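Local coordinates for homospermidine synthase (PDB 2PH5), which probably makes the polyamine homospermidine and binds NAD in a Rossmann-type domain, at residues A[302-307]-A[312-317]. Residues are numbered along the deposited sequence; the frame is centred on the assembly and turned at random.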
ATOM      1  N   PHE A 302     -17.600  28.593   5.917  1.00 30.14           N
ATOM      2  CA  PHE A 302     -17.777  29.496   4.785  1.00 31.55           C
ATOM      3  C   PHE A 302     -19.013  29.115   3.971  1.00 31.62           C
ATOM      4  O   PHE A 302     -19.607  29.959   3.313  1.00 33.22           O
ATOM      5  CB  PHE A 302     -16.540  29.454   3.884  1.00 31.59           C
ATOM      6  CG  PHE A 302     -16.576  30.441   2.752  1.00 33.96           C
ATOM      7  CD1 PHE A 302     -16.449  31.809   2.999  1.00 34.78           C
ATOM      8  CD2 PHE A 302     -16.722  30.006   1.437  1.00 34.17           C
ATOM      9  CE1 PHE A 302     -16.464  32.735   1.950  1.00 32.86           C
ATOM     10  CE2 PHE A 302     -16.739  30.920   0.384  1.00 34.83           C
ATOM     11  CZ  PHE A 302     -16.609  32.289   0.644  1.00 34.30           C
ATOM     12  N   LEU A 303     -19.398  27.844   4.018  1.00 30.65           N
ATOM     13  CA  LEU A 303     -20.567  27.382   3.271  1.00 31.42           C
ATOM     14  C   LEU A 303     -21.709  26.995   4.196  1.00 32.47           C
ATOM     15  O   LEU A 303     -22.578  26.205   3.830  1.00 28.52           O
ATOM     16  CB  LEU A 303     -20.201  26.188   2.394  1.00 28.37           C
ATOM     17  CG  LEU A 303     -19.179  26.517   1.313  1.00 29.87           C
ATOM     18  CD1 LEU A 303     -18.706  25.234   0.643  1.00 27.46           C
ATOM     19  CD2 LEU A 303     -19.808  27.479   0.302  1.00 28.42           C
ATOM     20  N   THR A 304     -21.688  27.554   5.401  1.00 35.36           N
ATOM     21  CA  THR A 304     -22.718  27.290   6.391  1.00 39.77           C
ATOM     22  C   THR A 304     -23.818  28.341   6.272  1.00 43.43           C
ATOM     23  O   THR A 304     -23.566  29.469   5.851  1.00 44.58           O
ATOM     24  CB  THR A 304     -22.133  27.324   7.821  1.00 37.74           C
ATOM     25  OG1 THR A 304     -21.267  26.201   8.006  1.00 38.18           O
ATOM     26  CG2 THR A 304     -23.241  27.280   8.865  1.00 37.53           C
ATOM     27  N   LEU A 305     -25.036  27.964   6.641  1.00 47.69           N
ATOM     28  CA  LEU A 305     -26.170  28.873   6.575  1.00 52.37           C
ATOM     29  C   LEU A 305     -27.042  28.712   7.821  1.00 56.04           C
ATOM     30  O   LEU A 305     -27.203  27.608   8.352  1.00 54.88           O
ATOM     31  CB  LEU A 305     -26.994  28.578   5.321  1.00 52.42           C
ATOM     32  CG  LEU A 305     -27.682  29.743   4.605  1.00 53.01           C
ATOM     33  CD1 LEU A 305     -26.645  30.778   4.167  1.00 52.73           C
ATOM     34  CD2 LEU A 305     -28.432  29.205   3.390  1.00 52.63           C
ATOM     35  N   LYS A 306     -27.603  29.823   8.286  1.00 60.67           N
ATOM     36  CA  LYS A 306     -28.461  29.813   9.465  1.00 65.25           C
ATOM     37  C   LYS A 306     -29.216  31.127   9.598  1.00 67.17           C
ATOM     38  O   LYS A 306     -28.795  32.149   9.051  1.00 67.80           O
ATOM     39  CB  LYS A 306     -27.624  29.551  10.721  1.00 66.38           C
ATOM     40  CG  LYS A 306     -26.352  30.373  10.818  1.00 68.09           C
ATOM     41  CD  LYS A 306     -25.504  29.918  12.001  1.00 70.25           C
ATOM     42  CE  LYS A 306     -24.205  30.708  12.099  1.00 71.80           C
ATOM     43  NZ  LYS A 306     -23.380  30.280  13.268  1.00 72.11           N
ATOM     44  N   ASN A 307     -30.333  31.089  10.321  1.00 69.29           N
ATOM     45  CA  ASN A 307     -31.166  32.274  10.532  1.00 71.18           C
ATOM     46  C   ASN A 307     -30.609  33.171  11.632  1.00 71.14           C
ATOM     47  O   ASN A 307     -30.953  34.348  11.711  1.00 72.45           O
ATOM     48  CB  ASN A 307     -32.597  31.867  10.900  1.00 72.21           C
ATOM     49  CG  ASN A 307     -32.677  31.139  12.237  1.00 73.36           C
ATOM     50  OD1 ASN A 307     -33.769  30.919  12.773  1.00 73.78           O
ATOM     51  ND2 ASN A 307     -31.520  30.756  12.780  1.00 72.22           N
ATOM     52  N   LEU A 312     -29.113  25.943   9.291  1.00 48.27           N
ATOM     53  CA  LEU A 312     -30.099  25.461   8.342  1.00 44.62           C
ATOM     54  C   LEU A 312     -29.411  24.528   7.349  1.00 41.71           C
ATOM     55  O   LEU A 312     -29.901  23.434   7.071  1.00 41.81           O
ATOM     56  CB  LEU A 312     -30.716  26.644   7.598  1.00 45.01           C
ATOM     57  CG  LEU A 312     -31.243  27.772   8.489  1.00 48.14           C
ATOM     58  CD1 LEU A 312     -31.716  28.940   7.625  1.00 49.00           C
ATOM     59  CD2 LEU A 312     -32.382  27.250   9.356  1.00 48.07           C
ATOM     60  N   TYR A 313     -28.264  24.968   6.836  1.00 36.88           N
ATOM     61  CA  TYR A 313     -27.503  24.205   5.858  1.00 33.14           C
ATOM     62  C   TYR A 313     -25.995  24.188   6.067  1.00 32.93           C
ATOM     63  O   TYR A 313     -25.393  25.164   6.525  1.00 31.56           O
ATOM     64  CB  TYR A 313     -27.762  24.743   4.462  1.00 29.23           C
ATOM     65  CG  TYR A 313     -26.785  24.219   3.440  1.00 25.05           C
ATOM     66  CD1 TYR A 313     -26.879  22.910   2.964  1.00 24.44           C
ATOM     67  CD2 TYR A 313     -25.783  25.049   2.915  1.00 23.99           C
ATOM     68  CE1 TYR A 313     -26.003  22.441   1.979  1.00 22.28           C
ATOM     69  CE2 TYR A 313     -24.904  24.592   1.934  1.00 19.55           C
ATOM     70  CZ  TYR A 313     -25.026  23.295   1.469  1.00 22.28           C
ATOM     71  OH  TYR A 313     -24.215  22.866   0.452  1.00 24.08           O
ATOM     72  N   ARG A 314     -25.388  23.075   5.675  1.00 31.30           N
ATOM     73  CA  ARG A 314     -23.958  22.895   5.797  1.00 30.75           C
ATOM     74  C   ARG A 314     -23.588  21.572   5.153  1.00 29.58           C
ATOM     75  O   ARG A 314     -24.132  20.529   5.500  1.00 30.19           O
ATOM     76  CB  ARG A 314     -23.564  22.877   7.266  1.00 31.86           C
ATOM     77  CG  ARG A 314     -22.104  22.626   7.514  1.00 33.13           C
ATOM     78  CD  ARG A 314     -21.883  22.186   8.954  1.00 35.59           C
ATOM     79  NE  ARG A 314     -22.017  23.285   9.898  1.00 38.43           N
ATOM     80  CZ  ARG A 314     -22.237  23.128  11.198  1.00 38.24           C
ATOM     81  NH1 ARG A 314     -22.355  21.910  11.710  1.00 36.98           N
ATOM     82  NH2 ARG A 314     -22.328  24.191  11.983  1.00 41.49           N
ATOM     83  N   PRO A 315     -22.668  21.603   4.183  1.00 28.68           N
ATOM     84  CA  PRO A 315     -22.240  20.376   3.507  1.00 26.98           C
ATOM     85  C   PRO A 315     -21.137  19.680   4.293  1.00 25.82           C
ATOM     86  O   PRO A 315     -20.515  20.277   5.170  1.00 26.88           O
ATOM     87  CB  PRO A 315     -21.737  20.889   2.164  1.00 26.91           C
ATOM     88  CG  PRO A 315     -21.112  22.198   2.545  1.00 26.63           C
ATOM     89  CD  PRO A 315     -22.143  22.797   3.492  1.00 28.49           C
ATOM     90  N   THR A 316     -20.915  18.410   3.991  1.00 24.42           N
ATOM     91  CA  THR A 316     -19.853  17.665   4.644  1.00 22.92           C
ATOM     92  C   THR A 316     -18.605  17.990   3.822  1.00 22.40           C
ATOM     93  O   THR A 316     -18.663  18.038   2.589  1.00 19.05           O
ATOM     94  CB  THR A 316     -20.155  16.140   4.631  1.00 24.03           C
ATOM     95  OG1 THR A 316     -21.124  15.842   5.642  1.00 25.10           O
ATOM     96  CG2 THR A 316     -18.893  15.322   4.887  1.00 24.99           C
ATOM     97  N   VAL A 317     -17.496  18.250   4.508  1.00 22.49           N
ATOM     98  CA  VAL A 317     -16.246  18.584   3.840  1.00 23.38           C
ATOM     99  C   VAL A 317     -15.054  17.874   4.466  1.00 23.59           C
ATOM    100  O   VAL A 317     -14.842  17.944   5.679  1.00 25.69           O
ATOM    101  CB  VAL A 317     -15.943  20.101   3.894  1.00 24.58           C
ATOM    102  CG1 VAL A 317     -14.683  20.404   3.084  1.00 22.28           C
ATOM    103  CG2 VAL A 317     -17.129  20.897   3.363  1.00 23.31           C
TER
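Three backbone hydrogen bonds tie Leu-305 to Leu-312 and Tyr-313. Leu-305 N donates to Tyr-313 O at 2.8 Å, while Leu-305 O accepts twice, from Leu-312 N at 2.7 Å and from Tyr-313 N at 3.2 Å. Both donors reach that oxygen from one face of its carbonyl plane; the Leu-312 bond is nearly straight (174° at the hydrogen), whereas Tyr-313 N stands well above the plane, 42° out of it.

Among apolar contacts, Leu-305 CB meets Tyr-313 CB at 4.0 Å and lies at the edge of the Tyr-313 ring, near its plane. Pro-315 CD packs on Leu-303 CB at 4.1 Å, and Leu-312 CG lies against Lys-306 CA at 3.6 Å.

As for polar groups, the Tyr-313 ring, with CG anti to the backbone N (chi1 167°), runs back beside Leu-303, whose O lies 3.4 Å from Tyr-313 CE2 in an oblique approach; Tyr-313 OH hydrogen-bonds Ile-200 O. Thr-304 OG1 sits at the in-plane edge of the Arg-314 guanidinium, 3.6 Å from NE, but hydrogen-bonds Thr-300 O in helix 295-302. Leu-312 and Tyr-313 both face Leu-305, with both amides on Leu-305 O, which fits a classic beta bulge, here in the antiparallel hairpin where strand 305-306 borders a mixed sheet of the saccharopine dehydrogenase-like C-terminal region.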